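Local coordinates for protein class I SAM-dependent methyltransferase (Silicibacter pomeroyi DSS-3, PDB 3CVO) that is of unknown function but, as a Rossmann-fold member of the class I methyltransferases, probably binds S-adenosylmethionine and may transfer its methyl group, at residues Glu32-Tyr37 with Lys52-Val57; Met26-Ala31 with Val125-Gly130; Arg158-Gln163 with Ile196-Ser201. All blocks are in the same frame, centred on the assembly; numbering follows the deposited sequence. Where two conformers were deposited one is given.

Contact 1 of 3, residues Glu32-Tyr37 with Lys52-Val57; sequences EVILEY and KHVTSV. With EDO (1,2-ethanediol), chain O.
K52 opens the second segment. Its chain bends at chi2 (-59°), and NZ is hydrogen-bonded outside the pair to the carbonyls of A31 and E29. H53 N then donates to E32 O (2.9 Å), and H53 O takes I34 N (2.8 Å). The imidazole lies alongside V33, both pointing to one face. From its edge, H53 NE2 donates to O1 of an ethanediol (2.8 Å). V54 sits on the other face beside I34, CG2 near I34 CD1 (4.3 Å). Strands 33-37 and 53-57 run parallel, 13° apart, and helix 41-47 links them: the beta-alpha-beta crossover that opens the Rossmann-like methyltransferase fold. T55 N donates to I34 O (3.1 Å), nearly along the C=O axis. A water also donates to I34 O and bonds T55 OG1, which lies close to the ethanediol O2. T55 O accepts E36 N. S56 OG, beside its own backbone N, donates to the anti lone pair of E36 OE1 (2.7 Å). T43 OG1 shares that oxygen, while Y28 and S42 hydroxyls hold OE2, so four hydroxyls grip this buried carboxylate. V57 N donates to E36 O from above the carbonyl plane, and V57 CB rests by Y37 CD1 (4.0 Å).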
loop_
_atom_site.group_PDB
_atom_site.type_symbol
_atom_site.label_atom_id
_atom_site.label_comp_id
_atom_site.label_asym_id
_atom_site.label_seq_id
_atom_site.Cartn_x
_atom_site.Cartn_y
_atom_site.Cartn_z
ATOM N N GLU A 32 27.405 2.694 -11.199
ATOM C CA GLU A 32 28.247 2.181 -10.109
ATOM C C GLU A 32 27.450 1.240 -9.227
ATOM O O GLU A 32 27.932 0.182 -8.810
ATOM C CB GLU A 32 28.799 3.272 -9.213
ATOM C CG GLU A 32 29.481 2.673 -7.986
ATOM C CD GLU A 32 29.873 3.683 -6.916
ATOM O OE1 GLU A 32 29.120 4.666 -6.690
ATOM O OE2 GLU A 32 30.945 3.469 -6.293
ATOM N N VAL A 33 26.222 1.649 -8.943
ATOM C CA VAL A 33 25.316 0.888 -8.068
ATOM C C VAL A 33 24.187 0.342 -8.910
ATOM O O VAL A 33 23.508 1.066 -9.621
ATOM C CB VAL A 33 24.800 1.722 -6.819
ATOM C CG1 VAL A 33 23.910 0.865 -5.873
ATOM C CG2 VAL A 33 25.986 2.313 -6.061
ATOM N N ILE A 34 24.010 -0.977 -8.807
ATOM C CA ILE A 34 23.029 -1.701 -9.604
ATOM C C ILE A 34 22.081 -2.437 -8.679
ATOM O O ILE A 34 22.507 -3.129 -7.803
ATOM C CB ILE A 34 23.714 -2.774 -10.554
ATOM C CG1 ILE A 34 24.609 -2.102 -11.602
ATOM C CG2 ILE A 34 22.628 -3.670 -11.239
ATOM C CD1 ILE A 34 25.783 -2.992 -12.159
ATOM N N LEU A 35 20.790 -2.250 -8.901
ATOM C CA LEU A 35 19.777 -2.995 -8.172
ATOM C C LEU A 35 18.996 -3.812 -9.174
ATOM O O LEU A 35 18.528 -3.277 -10.171
ATOM C CB LEU A 35 18.826 -2.022 -7.408
ATOM C CG LEU A 35 17.474 -2.607 -6.952
ATOM C CD1 LEU A 35 17.766 -3.783 -5.975
ATOM C CD2 LEU A 35 16.529 -1.552 -6.330
ATOM N N GLU A 36 18.886 -5.109 -8.911
ATOM C CA GLU A 36 18.102 -5.993 -9.738
ATOM C C GLU A 36 16.976 -6.618 -8.978
ATOM O O GLU A 36 17.077 -6.986 -7.797
ATOM C CB GLU A 36 18.968 -7.125 -10.328
ATOM C CG GLU A 36 20.227 -6.765 -11.011
ATOM C CD GLU A 36 20.895 -7.995 -11.597
ATOM O OE1 GLU A 36 21.051 -8.993 -10.837
ATOM O OE2 GLU A 36 21.238 -7.984 -12.821
ATOM N N TYR A 37 15.857 -6.713 -9.666
ATOM C CA TYR A 37 14.796 -7.598 -9.193
ATOM C C TYR A 37 14.769 -8.804 -10.120
ATOM O O TYR A 37 14.529 -8.657 -11.308
ATOM C CB TYR A 37 13.473 -6.874 -9.246
ATOM C CG TYR A 37 13.295 -5.703 -8.305
ATOM C CD1 TYR A 37 12.868 -5.889 -7.016
ATOM C CD2 TYR A 37 13.511 -4.398 -8.744
ATOM C CE1 TYR A 37 12.632 -4.801 -6.155
ATOM C CE2 TYR A 37 13.277 -3.303 -7.916
ATOM C CZ TYR A 37 12.834 -3.515 -6.612
ATOM O OH TYR A 37 12.517 -2.488 -5.754
ATOM N N LYS A 52 31.700 -2.309 -9.144
ATOM C CA LYS A 52 30.232 -2.242 -8.976
ATOM C C LYS A 52 29.718 -2.701 -7.618
ATOM O O LYS A 52 30.299 -3.548 -6.957
ATOM C CB LYS A 52 29.522 -3.098 -10.011
ATOM C CG LYS A 52 29.956 -2.938 -11.446
ATOM C CD LYS A 52 29.812 -1.532 -11.987
ATOM C CE LYS A 52 30.171 -1.510 -13.446
ATOM N NZ LYS A 52 30.342 -0.134 -13.979
ATOM N N HIS A 53 28.590 -2.122 -7.210
ATOM C CA HIS A 53 27.885 -2.596 -6.053
ATOM C C HIS A 53 26.530 -3.103 -6.540
ATOM O O HIS A 53 25.760 -2.329 -7.081
ATOM C CB HIS A 53 27.685 -1.479 -5.035
ATOM C CG HIS A 53 26.948 -1.912 -3.808
ATOM N ND1 HIS A 53 27.590 -2.265 -2.639
ATOM C CD2 HIS A 53 25.621 -2.085 -3.578
ATOM C CE1 HIS A 53 26.690 -2.622 -1.738
ATOM N NE2 HIS A 53 25.489 -2.513 -2.280
ATOM N N VAL A 54 26.302 -4.404 -6.347
ATOM C CA VAL A 54 25.172 -5.113 -6.926
ATOM C C VAL A 54 24.332 -5.795 -5.866
ATOM O O VAL A 54 24.837 -6.458 -4.977
ATOM C CB VAL A 54 25.638 -6.164 -7.965
ATOM C CG1 VAL A 54 24.422 -6.674 -8.754
ATOM C CG2 VAL A 54 26.719 -5.559 -8.865
ATOM N N THR A 55 23.022 -5.567 -5.976
ATOM C CA THR A 55 22.038 -6.183 -5.111
ATOM C C THR A 55 20.959 -6.753 -5.992
ATOM O O THR A 55 20.470 -6.093 -6.905
ATOM C CB THR A 55 21.401 -5.190 -4.063
ATOM O OG1 THR A 55 22.437 -4.491 -3.378
ATOM C CG2 THR A 55 20.548 -5.951 -3.040
ATOM N N SER A 56 20.657 -8.015 -5.754
ATOM C CA SER A 56 19.669 -8.735 -6.555
ATOM C C SER A 56 18.653 -9.400 -5.639
ATOM O O SER A 56 18.971 -10.245 -4.824
ATOM C CB SER A 56 20.350 -9.798 -7.431
ATOM O OG SER A 56 21.435 -9.223 -8.173
ATOM N N VAL A 57 17.416 -8.965 -5.792
ATOM C CA VAL A 57 16.288 -9.446 -5.011
ATOM C C VAL A 57 15.747 -10.685 -5.692
ATOM O O VAL A 57 15.468 -10.724 -6.884
ATOM C CB VAL A 57 15.157 -8.323 -4.895
ATOM C CG1 VAL A 57 13.841 -8.887 -4.231
ATOM C CG2 VAL A 57 15.712 -7.072 -4.196
HETATM C C1 EDO O . 23.240 -3.326 0.709
HETATM O O1 EDO O . 23.466 -2.429 -0.403
HETATM C C2 EDO O . 22.583 -4.628 0.234
HETATM O O2 EDO O . 23.267 -5.126 -0.932
HETATM O O HOH W 1 22.811 -2.354 -4.977
#

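Contact 2 of 3, residues Met26-Ala31 with Val125-Gly130; sequences MAYEEA and VVLVDG
The hydroxyl of Y28 is held by one hydrogen bond, to E36 OE2 on strand 33-37. Carbon pads it as well: L127 CD2 comes to 3.4 Å of Y28 OH, and L127 CB is almost as near. This hydroxyl is buried, and the E36 carboxylate satisfies it. Y28 belongs to helix 18-30. Its CG is anti to the carbonyl carbon, and the ring reaches from the helix toward the strand, crossing both V125 and L127 at about a right angle. Its tip meets L127. V125 CG1 approaches atoms CD1 and CE1 of the ring, 3.9 Å from Y28 CD1. An alanine here would lose the ring and the hydroxyl, and would probably loosen the packing on V125 and L127 and deprive E36 of one of its partners.

V125 is the hub of the apolar contact. Its chi1 of 69° puts CG1 in the crowded position between N and the carbonyl carbon, where it meets A31 CB at 3.6 Å. The CG2 branch, anti to the backbone N, takes A27 CB instead (4.1 Å). The two alanines thus flank the valine, one at each branch. A27 O accepts A31 N (3.0 Å), and A31 is the first residue to leave helical geometry as the chain turns into strand 33-37.

The short helix and strand segments run at 146° to each other, 9.3 Å apart at closest approach. Y28 also touches I34, and A27 touches L151, so the helix end spans several neighbouring strands. This is a helix packed on one face of the parallel part of the mixed sheet, just ahead of strand 33-37, as in the class I methyltransferase alpha/beta sandwich.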
loop_
_atom_site.group_PDB
_atom_site.type_symbol
_atom_site.label_atom_id
_atom_site.label_comp_id
_atom_site.label_asym_id
_atom_site.label_seq_id
_atom_site.Cartn_x
_atom_site.Cartn_y
_atom_site.Cartn_z
HETATM N N MSE A 26 25.575 -1.950 -21.450
HETATM C CA MSE A 26 25.963 -0.543 -21.482
HETATM C C MSE A 26 25.482 0.172 -20.213
HETATM O O MSE A 26 26.229 0.946 -19.632
HETATM C CB MSE A 26 25.436 0.153 -22.726
HETATM C CG MSE A 26 26.169 -0.269 -23.985
HETATM SE SE MSE A 26 25.344 0.461 -25.611
HETATM C CE MSE A 26 26.512 -0.445 -26.925
ATOM N N ALA A 27 24.259 -0.137 -19.765
ATOM C CA ALA A 27 23.673 0.512 -18.591
ATOM C C ALA A 27 24.515 0.173 -17.384
ATOM O O ALA A 27 24.812 1.018 -16.544
ATOM C CB ALA A 27 22.210 0.047 -18.364
ATOM N N TYR A 28 24.888 -1.096 -17.312
ATOM C CA TYR A 28 25.646 -1.636 -16.177
ATOM C C TYR A 28 27.077 -1.085 -16.161
ATOM O O TYR A 28 27.677 -0.872 -15.103
ATOM C CB TYR A 28 25.677 -3.177 -16.213
ATOM C CG TYR A 28 24.421 -3.837 -15.658
ATOM C CD1 TYR A 28 23.234 -3.128 -15.503
ATOM C CD2 TYR A 28 24.437 -5.157 -15.246
ATOM C CE1 TYR A 28 22.108 -3.731 -14.956
ATOM C CE2 TYR A 28 23.316 -5.769 -14.704
ATOM C CZ TYR A 28 22.145 -5.064 -14.563
ATOM O OH TYR A 28 20.980 -5.675 -14.007
ATOM N N GLU A 29 27.601 -0.841 -17.356
ATOM C CA GLU A 29 28.961 -0.308 -17.508
ATOM C C GLU A 29 28.979 1.092 -16.961
ATOM O O GLU A 29 29.909 1.487 -16.269
ATOM C CB GLU A 29 29.449 -0.360 -18.962
ATOM C CG GLU A 29 29.815 -1.780 -19.326
ATOM C CD GLU A 29 30.313 -1.984 -20.753
ATOM O OE1 GLU A 29 30.106 -1.102 -21.623
ATOM O OE2 GLU A 29 30.893 -3.066 -21.001
ATOM N N GLU A 30 27.898 1.808 -17.227
ATOM C CA GLU A 30 27.769 3.224 -16.871
ATOM C C GLU A 30 27.434 3.425 -15.384
ATOM O O GLU A 30 27.767 4.433 -14.810
ATOM C CB GLU A 30 26.713 3.948 -17.739
ATOM C CG GLU A 30 27.169 4.332 -19.142
ATOM N N ALA A 31 26.739 2.472 -14.787
ATOM C CA ALA A 31 26.331 2.519 -13.362
ATOM C C ALA A 31 27.453 2.145 -12.409
ATOM O O ALA A 31 28.333 1.358 -12.744
ATOM C CB ALA A 31 25.173 1.519 -13.134
ATOM N N VAL A 125 21.198 2.344 -11.692
ATOM C CA VAL A 125 20.340 1.570 -12.605
ATOM C C VAL A 125 19.551 0.542 -11.831
ATOM O O VAL A 125 20.019 -0.043 -10.869
ATOM C CB VAL A 125 21.159 0.874 -13.764
ATOM C CG1 VAL A 125 22.045 -0.242 -13.216
ATOM C CG2 VAL A 125 20.220 0.309 -14.810
ATOM N N VAL A 126 18.296 0.385 -12.234
ATOM C CA VAL A 126 17.417 -0.671 -11.709
ATOM C C VAL A 126 16.935 -1.546 -12.841
ATOM O O VAL A 126 16.431 -1.084 -13.883
ATOM C CB VAL A 126 16.174 -0.099 -10.957
ATOM C CG1 VAL A 126 15.205 -1.232 -10.461
ATOM C CG2 VAL A 126 16.638 0.809 -9.800
ATOM N N LEU A 127 17.082 -2.838 -12.623
ATOM C CA LEU A 127 16.529 -3.823 -13.549
ATOM C C LEU A 127 15.319 -4.532 -12.957
ATOM O O LEU A 127 15.380 -5.091 -11.883
ATOM C CB LEU A 127 17.579 -4.887 -13.884
ATOM C CG LEU A 127 17.061 -6.065 -14.726
ATOM C CD1 LEU A 127 16.614 -5.588 -16.143
ATOM C CD2 LEU A 127 18.086 -7.218 -14.834
ATOM N N VAL A 128 14.219 -4.439 -13.691
ATOM C CA VAL A 128 12.967 -5.095 -13.335
ATOM C C VAL A 128 12.839 -6.382 -14.174
ATOM O O VAL A 128 12.526 -6.362 -15.379
ATOM C CB VAL A 128 11.744 -4.146 -13.443
ATOM C CG1 VAL A 128 10.423 -4.912 -13.259
ATOM C CG2 VAL A 128 11.861 -2.995 -12.416
ATOM N N ASP A 129 13.171 -7.511 -13.570
ATOM C CA ASP A 129 13.188 -8.751 -14.326
ATOM C C ASP A 129 12.806 -9.943 -13.444
ATOM O O ASP A 129 13.284 -11.028 -13.648
ATOM C CB ASP A 129 14.588 -8.928 -14.989
ATOM C CG ASP A 129 14.662 -10.072 -15.969
ATOM O OD1 ASP A 129 13.649 -10.360 -16.612
ATOM O OD2 ASP A 129 15.765 -10.641 -16.129
ATOM N N GLY A 130 11.950 -9.709 -12.458
ATOM C CA GLY A 130 11.521 -10.784 -11.559
ATOM C C GLY A 130 10.022 -10.808 -11.408
ATOM O O GLY A 130 9.298 -10.788 -12.375
#

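Contact 3 of 3, residues Arg158-Gln163 with Ile196-Ser201; sequences RRWQHQ and IRTMTS
The loop that leads into the 3-10 segment beginning at 162 faces the C-terminal end of helix 192-199 with no close backbone approach, the nearest CA atoms being those of W160 and T198, 9.7 Å apart. Side chains make the contact. W160 points toward the helix, with chi1 (131°) away from the staggered positions. The far end of its six-membered ring does the touching. W160 CH2 lies 3.9 Å from T198 CG2, and W160 CZ2 lies 4.1 Å from S201 CB. R197 O comes to the ring edge, near its plane, but S201 OG already donates to that carbonyl (2.6 Å).

Q163 folds back on W160. Its NE2 donates to W160 O in a nearly straight bond (2.7 Å, 176°), with the carbonyl oxygen in the amide plane. The same NE2 sits over one face of the indole, 3.2 Å above it and offset toward the rim. At the other end of the amide, Q163 OE1 meets T198 CG2 tip to tip (3.4 Å) and is hydrogen-bonded to Q194. T198 OG1 turns back to L195 O.

V134 of helix 133-143 touches both W160 and T198. W104 of the second subunit packs on R197 and T200. The contact therefore joins the loop after strand 148-152 to the C-terminal helix of the Rossmann-like fold, at the subunit interface to which segment 196-201 itself contributes.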
loop_
_atom_site.group_PDB
_atom_site.type_symbol
_atom_site.label_atom_id
_atom_site.label_comp_id
_atom_site.label_asym_id
_atom_site.label_seq_id
_atom_site.Cartn_x
_atom_site.Cartn_y
_atom_site.Cartn_z
ATOM N N ARG A 158 2.628 -7.505 -21.304
ATOM C CA ARG A 158 1.249 -7.205 -20.851
ATOM C C ARG A 158 0.879 -5.746 -21.057
ATOM O O ARG A 158 1.725 -4.894 -21.335
ATOM C CB ARG A 158 1.035 -7.557 -19.375
ATOM C CG ARG A 158 1.302 -9.009 -19.002
ATOM C CD ARG A 158 0.917 -9.304 -17.542
ATOM N NE ARG A 158 -0.531 -9.266 -17.300
ATOM C CZ ARG A 158 -1.124 -8.517 -16.371
ATOM N N ARG A 159 -0.413 -5.499 -20.899
ATOM C CA ARG A 159 -1.022 -4.173 -21.097
ATOM C C ARG A 159 -1.355 -3.551 -19.754
ATOM O O ARG A 159 -1.758 -2.395 -19.661
ATOM C CB ARG A 159 -2.301 -4.290 -21.920
ATOM N N TRP A 160 -1.201 -4.380 -18.726
ATOM C CA TRP A 160 -1.451 -4.019 -17.307
ATOM C C TRP A 160 -0.206 -3.269 -16.897
ATOM O O TRP A 160 -0.159 -2.538 -15.893
ATOM C CB TRP A 160 -1.712 -5.278 -16.436
ATOM C CG TRP A 160 -0.925 -5.428 -15.121
ATOM C CD1 TRP A 160 0.328 -5.976 -14.970
ATOM C CD2 TRP A 160 -1.363 -5.075 -13.782
ATOM N NE1 TRP A 160 0.700 -5.973 -13.636
ATOM C CE2 TRP A 160 -0.312 -5.423 -12.888
ATOM C CE3 TRP A 160 -2.525 -4.496 -13.256
ATOM C CZ2 TRP A 160 -0.400 -5.211 -11.499
ATOM C CZ3 TRP A 160 -2.605 -4.290 -11.862
ATOM C CH2 TRP A 160 -1.554 -4.655 -11.011
ATOM N N GLN A 161 0.789 -3.434 -17.756
ATOM C CA GLN A 161 2.117 -2.952 -17.471
ATOM C C GLN A 161 2.176 -1.456 -17.808
ATOM O O GLN A 161 2.942 -0.709 -17.203
ATOM C CB GLN A 161 3.205 -3.814 -18.158
ATOM C CG GLN A 161 3.313 -5.139 -17.379
ATOM C CD GLN A 161 4.367 -6.115 -17.867
ATOM O OE1 GLN A 161 4.886 -5.993 -18.981
ATOM N NE2 GLN A 161 4.668 -7.128 -17.026
ATOM N N HIS A 162 1.353 -0.997 -18.737
ATOM C CA HIS A 162 1.653 0.298 -19.310
ATOM C C HIS A 162 1.224 1.482 -18.407
ATOM O O HIS A 162 1.497 2.632 -18.731
ATOM C CB HIS A 162 1.143 0.358 -20.726
ATOM C CG HIS A 162 1.939 -0.502 -21.663
ATOM N ND1 HIS A 162 1.694 -1.852 -21.832
ATOM C CD2 HIS A 162 2.997 -0.212 -22.457
ATOM C CE1 HIS A 162 2.560 -2.353 -22.694
ATOM N NE2 HIS A 162 3.358 -1.380 -23.091
ATOM N N GLN A 163 0.639 1.117 -17.245
ATOM C CA GLN A 163 0.240 2.014 -16.070
ATOM C C GLN A 163 1.535 2.514 -15.322
ATOM O O GLN A 163 1.569 3.398 -14.468
ATOM C CB GLN A 163 -0.663 1.240 -15.072
ATOM C CG GLN A 163 0.080 0.427 -13.990
ATOM C CD GLN A 163 -0.822 -0.452 -13.078
ATOM O OE1 GLN A 163 -1.219 -0.043 -11.972
ATOM N NE2 GLN A 163 -1.129 -1.657 -13.543
ATOM N N ILE A 196 -1.251 -0.419 -4.074
ATOM C CA ILE A 196 -1.269 -1.630 -3.227
ATOM C C ILE A 196 -1.465 -2.899 -4.088
ATOM O O ILE A 196 -0.816 -3.939 -3.887
ATOM C CB ILE A 196 -2.294 -1.525 -2.087
ATOM C CG1 ILE A 196 -1.857 -0.393 -1.153
ATOM C CG2 ILE A 196 -2.425 -2.877 -1.317
ATOM C CD1 ILE A 196 -2.845 -0.072 -0.015
ATOM N N ARG A 197 -2.370 -2.817 -5.048
ATOM C CA ARG A 197 -2.638 -3.946 -5.903
ATOM C C ARG A 197 -1.388 -4.333 -6.727
ATOM O O ARG A 197 -1.185 -5.518 -7.041
ATOM C CB ARG A 197 -3.850 -3.672 -6.801
ATOM C CG ARG A 197 -4.489 -4.921 -7.397
ATOM C CD ARG A 197 -5.264 -5.752 -6.335
ATOM N NE ARG A 197 -4.370 -6.574 -5.520
ATOM C CZ ARG A 197 -3.830 -7.697 -5.974
ATOM N NH1 ARG A 197 -4.122 -8.104 -7.193
ATOM N NH2 ARG A 197 -3.017 -8.407 -5.221
ATOM N N THR A 198 -0.551 -3.350 -7.067
ATOM C CA THR A 198 0.691 -3.633 -7.852
ATOM C C THR A 198 1.753 -4.294 -6.961
ATOM O O THR A 198 2.522 -5.131 -7.415
ATOM C CB THR A 198 1.327 -2.432 -8.542
ATOM O OG1 THR A 198 1.873 -1.538 -7.563
ATOM C CG2 THR A 198 0.323 -1.677 -9.447
HETATM N N MSE A 199 1.719 -3.930 -5.680
HETATM C CA MSE A 199 2.707 -4.416 -4.654
HETATM C C MSE A 199 2.397 -5.831 -4.194
HETATM O O MSE A 199 3.196 -6.471 -3.514
HETATM C CB MSE A 199 2.745 -3.519 -3.389
HETATM C CG MSE A 199 3.280 -2.116 -3.587
HETATM SE SE MSE A 199 4.976 -1.895 -4.617
HETATM C CE MSE A 199 4.636 -0.188 -5.474
ATOM N N THR A 200 1.225 -6.303 -4.579
ATOM C CA THR A 200 0.681 -7.603 -4.066
ATOM C C THR A 200 0.214 -8.513 -5.183
ATOM O O THR A 200 -0.446 -9.500 -4.956
ATOM C CB THR A 200 -0.465 -7.383 -3.054
ATOM O OG1 THR A 200 -1.545 -6.686 -3.705
ATOM C CG2 THR A 200 0.011 -6.548 -1.795
ATOM N N SER A 201 0.634 -8.203 -6.413
ATOM C CA SER A 201 0.365 -9.039 -7.564
ATOM C C SER A 201 1.679 -9.624 -8.144
ATOM O O SER A 201 2.394 -8.908 -8.843
ATOM C CB SER A 201 -0.303 -8.175 -8.653
ATOM O OG SER A 201 -1.592 -7.755 -8.247
#

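Contacts 1 and 2 are buried in the core, their centres 8 Å apart. Contact 3 lies at the surface, its centre about 23 Å from that of contact 1 and about 21 Å from that of contact 2. The first two share one sheet: strands 33-37 and 125-128 are neighbours in it, and helix 18-30 runs directly into strand 33-37. Along the chain, contact 1 is nested inside the loop that contact 2 closes. Contact 1 is strand to strand and rests on regular backbone hydrogen bonds. Contact 2 is helix on sheet, joined by apolar packing. Contact 3 joins a loop to a helix end by sparse side-chain touches, and its polar groups bond within their own segments or to neighbours just outside them.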